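Local coordinates for chromosome partition protein Smc (Pyrococcus yayanosii, PDB 5XEI) that probably serves chromosome condensation and partitioning, binding DNA and hydrolysing ATP through head domains that sit at the end of long coiled coils, at residues M1-K6 / E473-V478; K26-I31 / D465-S470. All coordinates share one frame; numbering follows the deposited sequence.

Contact 1 (M1-K6 / E473-V478); sequences MPYIEK and ESQFIV
The side-chain amide of Q475 docks on the backbone of I4 and binds both its polar atoms. OE1 of Q475 accepts the I4 amide, N to OE1 2.8 Å, with the donor lying in the carbonyl plane on a lone pair, although the N-H...O angle of 139° is bent. NE2 of Q475 returns a straighter bond to I4 O, 2.9 Å long, and its acceptor lies close to the plane of the amide. Two bonds to a single residue fix the rotation of the carboxamide, and a second bond from NE2 to the carbonyl of S25 sets its orientation further. The reach comes from an extended chain, with CG of Q475 anti to the backbone N (chi1 -176°). The amide is enclosed on this side: OE1 of Q475 lies 3.4 Å from CB of I4 and 3.6 Å from CB of Y3. The Y3 ring stands steeply to the amide and presents its edge to NE2, with CD1 3.9 Å away. Contact is looser between the aliphatic side chains, where CD1 of I4 and CD1 of I477 meet at 4.3 Å; F445 also touches I4 there, while I84 and F86 press on I4 from strand 80-87. On the more open side, E5 and K6 start their side chains away from 473-478 and make no contact with it; both face Y85 in a classic beta bulge. With axes 8.2 Å apart at 58°, strands 3-6 and 475-478 belong to different sheets, packed here as in the two-sheet head domain of SMC proteins and other ABC-type ATPases.

Contact 2 (K26-I31 / D465-S470); sequences KGFTAI and DLIKES
I467 sets its CG2 methyl over the face of the F28 ring, joining helix 457-470 to strand 28-32 of the mixed sheet in the ABC-type ATPase head. The evidence for a CH-pi contact is direct: CG2 of I467 stands 3.8 Å from the centroid of the F28 ring and only 8° off its normal. The nearest ring atom, CE2 of F28, is 3.9 Å from CG2, and four more ring carbons lie within 4.2 Å of the same methyl, as a centred position requires. The F28 side chain extends toward the helix because CG is anti to the backbone N (chi1 -173°), and the two side chains cross at about a right angle. At the outer border, the backbone of K468 approaches obliquely, its CA 4.4 Å from CD2 of F28, whereas its charged end leads off the ring. The next shell holds both partners in place. V478 of the neighbouring strand and A489 touch F28, while F476 of strand 475-480 and F435 of helix 424-440 pack against I467. One turn along the helix, S470 meets F476 and F435 as well, and R439 donates a hydrogen bond to its hydroxyl. That OG is itself the donor to L466 O at 2.7 Å, and the same carbonyl accepts S470 N at 3.0 Å from the opposite face of its plane.

Overall arrangement
Contacts 1 and 2 meet through strand 475-480, the neighbour of strand 28-32 in the mixed sheet, and their centres are about 9 Å apart. F476 N lies 2.8 Å from G27 O and V478 O 2.8 Å from I31 N, both probable hydrogen bonds. Side chains alternate along 473-478: Q475 and I477 face the antiparallel sheet in contact 1, whereas F476 turns to the helix of contact 2, its CE2 3.5 Å from CB of S470. The sheet is thus packed on both sides. K39 of the predicted ATP site is about 10 Å from I477, side chain to side chain; the F28-I467 contact lies away from the site, although I31, farther along strand 28-32, touches K39.

Contact 1 (M1-K6 / E473-V478)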
loop_
_atom_site.group_PDB
_atom_site.type_symbol
_atom_site.label_atom_id
_atom_site.label_comp_id
_atom_site.label_asym_id
_atom_site.label_seq_id
_atom_site.Cartn_x
_atom_site.Cartn_y
_atom_site.Cartn_z
ATOM N N MET A 1 6.809 6.343 25.841
ATOM C CA MET A 1 7.140 4.925 25.632
ATOM C C MET A 1 6.950 4.075 26.903
ATOM O O MET A 1 7.197 4.563 28.018
ATOM C CB MET A 1 8.584 4.777 25.104
ATOM C CG MET A 1 8.780 5.394 23.721
ATOM S SD MET A 1 7.327 5.216 22.622
ATOM C CE MET A 1 7.180 3.436 22.400
ATOM N N PRO A 2 6.499 2.794 26.734
ATOM C CA PRO A 2 6.408 1.886 27.888
ATOM C C PRO A 2 7.773 1.614 28.505
ATOM O O PRO A 2 8.771 2.213 28.090
ATOM C CB PRO A 2 5.798 0.611 27.287
ATOM C CG PRO A 2 5.119 1.059 26.056
ATOM C CD PRO A 2 5.958 2.173 25.515
ATOM N N TYR A 3 7.835 0.720 29.490
ATOM C CA TYR A 3 9.123 0.335 30.052
ATOM C C TYR A 3 8.935 -0.898 30.933
ATOM O O TYR A 3 7.862 -1.109 31.509
ATOM C CB TYR A 3 9.758 1.487 30.842
ATOM C CG TYR A 3 9.013 1.852 32.103
ATOM C CD1 TYR A 3 9.315 1.226 33.309
ATOM C CD2 TYR A 3 8.011 2.819 32.093
ATOM C CE1 TYR A 3 8.651 1.541 34.471
ATOM C CE2 TYR A 3 7.333 3.145 33.256
ATOM C CZ TYR A 3 7.663 2.498 34.445
ATOM O OH TYR A 3 7.010 2.791 35.621
ATOM N N ILE A 4 9.993 -1.700 31.035
ATOM C CA ILE A 4 9.913 -2.997 31.693
ATOM C C ILE A 4 9.850 -2.789 33.198
ATOM O O ILE A 4 10.812 -2.316 33.810
ATOM C CB ILE A 4 11.116 -3.866 31.319
ATOM C CG1 ILE A 4 11.202 -3.989 29.798
ATOM C CG2 ILE A 4 10.998 -5.207 32.017
ATOM C CD1 ILE A 4 12.544 -4.477 29.295
ATOM N N GLU A 5 8.724 -3.159 33.802
ATOM C CA GLU A 5 8.625 -3.092 35.258
ATOM C C GLU A 5 9.342 -4.259 35.914
ATOM O O GLU A 5 9.961 -4.088 36.967
ATOM C CB GLU A 5 7.164 -3.056 35.698
ATOM C CG GLU A 5 6.300 -2.216 34.760
ATOM C CD GLU A 5 4.833 -2.129 35.176
ATOM O OE1 GLU A 5 4.442 -1.129 35.833
ATOM O OE2 GLU A 5 4.068 -3.060 34.826
ATOM N N LYS A 6 9.291 -5.444 35.310
ATOM C CA LYS A 6 9.997 -6.584 35.888
ATOM C C LYS A 6 10.039 -7.736 34.892
ATOM O O LYS A 6 9.384 -7.723 33.845
ATOM C CB LYS A 6 9.338 -7.056 37.179
ATOM C CG LYS A 6 8.010 -7.733 36.940
ATOM C CD LYS A 6 7.346 -8.066 38.248
ATOM C CE LYS A 6 5.923 -8.563 38.017
ATOM N NZ LYS A 6 5.230 -8.971 39.275
ATOM N N GLU A 473 15.169 9.774 30.006
ATOM C CA GLU A 473 14.055 9.553 29.095
ATOM C C GLU A 473 13.917 8.110 28.624
ATOM O O GLU A 473 12.892 7.782 28.019
ATOM C CB GLU A 473 14.175 10.468 27.863
ATOM C CG GLU A 473 15.311 10.057 26.914
ATOM C CD GLU A 473 16.425 11.098 26.832
ATOM O OE1 GLU A 473 17.156 11.134 25.805
ATOM O OE2 GLU A 473 16.559 11.890 27.796
ATOM N N SER A 474 14.902 7.242 28.864
ATOM C CA SER A 474 14.836 5.841 28.451
ATOM C C SER A 474 15.303 4.947 29.591
ATOM O O SER A 474 16.004 5.395 30.504
ATOM C CB SER A 474 15.704 5.554 27.214
ATOM O OG SER A 474 15.268 6.288 26.093
ATOM N N GLN A 475 14.914 3.670 29.525
ATOM C CA GLN A 475 15.324 2.657 30.499
ATOM C C GLN A 475 16.581 1.967 30.000
ATOM O O GLN A 475 16.646 1.556 28.832
ATOM C CB GLN A 475 14.218 1.624 30.715
ATOM C CG GLN A 475 14.508 0.573 31.789
ATOM C CD GLN A 475 13.261 -0.238 32.130
ATOM O OE1 GLN A 475 12.589 -0.770 31.234
ATOM N NE2 GLN A 475 12.917 -0.300 33.426
ATOM N N PHE A 476 17.577 1.850 30.877
ATOM C CA PHE A 476 18.830 1.169 30.564
ATOM C C PHE A 476 19.060 -0.014 31.499
ATOM O O PHE A 476 19.003 0.128 32.726
ATOM C CB PHE A 476 19.998 2.139 30.630
ATOM C CG PHE A 476 20.056 3.073 29.464
ATOM C CD1 PHE A 476 20.669 2.687 28.282
ATOM C CD2 PHE A 476 19.472 4.340 29.548
ATOM C CE1 PHE A 476 20.707 3.550 27.207
ATOM C CE2 PHE A 476 19.502 5.209 28.483
ATOM C CZ PHE A 476 20.123 4.823 27.310
ATOM N N ILE A 477 19.318 -1.171 30.902
ATOM C CA ILE A 477 19.602 -2.420 31.597
ATOM C C ILE A 477 20.980 -2.854 31.125
ATOM O O ILE A 477 21.120 -3.313 29.980
ATOM C CB ILE A 477 18.553 -3.490 31.268
ATOM C CG1 ILE A 477 17.182 -3.045 31.734
ATOM C CG2 ILE A 477 18.881 -4.805 31.907
ATOM C CD1 ILE A 477 16.145 -4.126 31.554
ATOM N N VAL A 478 22.003 -2.700 31.977
ATOM C CA VAL A 478 23.392 -2.960 31.576
ATOM C C VAL A 478 23.957 -4.142 32.360
ATOM O O VAL A 478 24.025 -4.102 33.592
ATOM C CB VAL A 478 24.292 -1.730 31.754
ATOM C CG1 VAL A 478 25.714 -2.082 31.336
ATOM C CG2 VAL A 478 23.779 -0.549 30.941
#

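Contact 2 (K26-I31 / D465-S470)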
loop_
_atom_site.group_PDB
_atom_site.type_symbol
_atom_site.label_atom_id
_atom_site.label_comp_id
_atom_site.label_asym_id
_atom_site.label_seq_id
_atom_site.Cartn_x
_atom_site.Cartn_y
_atom_site.Cartn_z
ATOM N N LYS A 26 13.261 2.282 36.552
ATOM C CA LYS A 26 12.809 3.000 35.365
ATOM C C LYS A 26 13.978 3.607 34.601
ATOM O O LYS A 26 13.889 3.786 33.383
ATOM C CB LYS A 26 11.811 4.084 35.750
ATOM C CG LYS A 26 11.050 4.708 34.569
ATOM C CD LYS A 26 10.309 5.977 35.025
ATOM C CE LYS A 26 9.096 6.311 34.180
ATOM N NZ LYS A 26 8.154 7.192 34.956
ATOM N N GLY A 27 15.081 3.906 35.275
ATOM C CA GLY A 27 16.234 4.384 34.553
ATOM C C GLY A 27 17.317 3.346 34.351
ATOM O O GLY A 27 17.187 2.426 33.541
ATOM N N PHE A 28 18.394 3.491 35.095
ATOM C CA PHE A 28 19.610 2.728 34.894
ATOM C C PHE A 28 19.611 1.597 35.921
ATOM O O PHE A 28 19.760 1.851 37.116
ATOM C CB PHE A 28 20.789 3.686 35.055
ATOM C CG PHE A 28 22.127 3.108 34.725
ATOM C CD1 PHE A 28 22.279 1.788 34.350
ATOM C CD2 PHE A 28 23.255 3.912 34.792
ATOM C CE1 PHE A 28 23.537 1.280 34.063
ATOM C CE2 PHE A 28 24.507 3.406 34.499
ATOM C CZ PHE A 28 24.644 2.083 34.131
ATOM N N THR A 29 19.400 0.360 35.469
ATOM C CA THR A 29 19.652 -0.824 36.284
ATOM C C THR A 29 20.898 -1.521 35.759
ATOM O O THR A 29 21.117 -1.580 34.546
ATOM C CB THR A 29 18.474 -1.809 36.262
ATOM O OG1 THR A 29 17.292 -1.161 36.731
ATOM C CG2 THR A 29 18.748 -3.033 37.139
ATOM N N ALA A 30 21.705 -2.061 36.671
ATOM C CA ALA A 30 22.943 -2.745 36.314
ATOM C C ALA A 30 22.939 -4.178 36.847
ATOM O O ALA A 30 22.915 -4.400 38.065
ATOM C CB ALA A 30 24.153 -1.978 36.846
ATOM N N ILE A 31 22.977 -5.143 35.932
ATOM C CA ILE A 31 23.197 -6.543 36.273
ATOM C C ILE A 31 24.701 -6.781 36.385
ATOM O O ILE A 31 25.443 -6.573 35.413
ATOM C CB ILE A 31 22.585 -7.476 35.220
ATOM C CG1 ILE A 31 21.175 -7.024 34.780
ATOM C CG2 ILE A 31 22.590 -8.892 35.747
ATOM C CD1 ILE A 31 20.168 -6.987 35.868
ATOM N N ASP A 465 28.489 7.777 31.963
ATOM C CA ASP A 465 27.898 9.114 32.039
ATOM C C ASP A 465 26.859 9.313 30.955
ATOM O O ASP A 465 25.773 9.849 31.210
ATOM C CB ASP A 465 28.971 10.189 31.925
ATOM C CG ASP A 465 30.092 9.981 32.903
ATOM O OD1 ASP A 465 29.799 9.575 34.053
ATOM O OD2 ASP A 465 31.262 10.216 32.522
ATOM N N LEU A 466 27.174 8.892 29.733
ATOM C CA LEU A 466 26.205 9.022 28.656
ATOM C C LEU A 466 24.943 8.234 28.960
ATOM O O LEU A 466 23.825 8.718 28.742
ATOM C CB LEU A 466 26.831 8.558 27.346
ATOM C CG LEU A 466 26.011 9.027 26.156
ATOM C CD1 LEU A 466 25.595 10.458 26.413
ATOM C CD2 LEU A 466 26.819 8.941 24.872
ATOM N N ILE A 467 25.113 7.016 29.471
ATOM C CA ILE A 467 23.972 6.186 29.845
ATOM C C ILE A 467 23.191 6.863 30.953
ATOM O O ILE A 467 21.958 6.971 30.903
ATOM C CB ILE A 467 24.454 4.784 30.263
ATOM C CG1 ILE A 467 25.144 4.096 29.085
ATOM C CG2 ILE A 467 23.301 3.943 30.827
ATOM C CD1 ILE A 467 25.668 2.751 29.416
ATOM N N LYS A 468 23.908 7.351 31.961
ATOM C CA LYS A 468 23.247 8.010 33.074
ATOM C C LYS A 468 22.442 9.221 32.603
ATOM O O LYS A 468 21.303 9.424 33.043
ATOM C CB LYS A 468 24.285 8.400 34.121
ATOM C CG LYS A 468 23.715 9.133 35.317
ATOM C CD LYS A 468 23.256 8.176 36.409
ATOM C CE LYS A 468 23.202 8.880 37.762
ATOM N NZ LYS A 468 24.524 9.506 38.109
ATOM N N GLU A 469 22.995 10.024 31.684
ATOM C CA GLU A 469 22.249 11.181 31.190
ATOM C C GLU A 469 20.993 10.746 30.442
ATOM O O GLU A 469 19.888 11.218 30.742
ATOM C CB GLU A 469 23.143 12.076 30.322
ATOM C CG GLU A 469 23.607 13.356 31.082
ATOM C CD GLU A 469 24.945 13.963 30.600
ATOM O OE1 GLU A 469 25.187 14.019 29.366
ATOM O OE2 GLU A 469 25.745 14.396 31.472
ATOM N N SER A 470 21.136 9.804 29.496
ATOM C CA SER A 470 20.006 9.389 28.662
ATOM C C SER A 470 18.899 8.709 29.449
ATOM O O SER A 470 17.752 8.691 28.984
ATOM C CB SER A 470 20.481 8.448 27.567
ATOM O OG SER A 470 21.713 8.913 27.056
#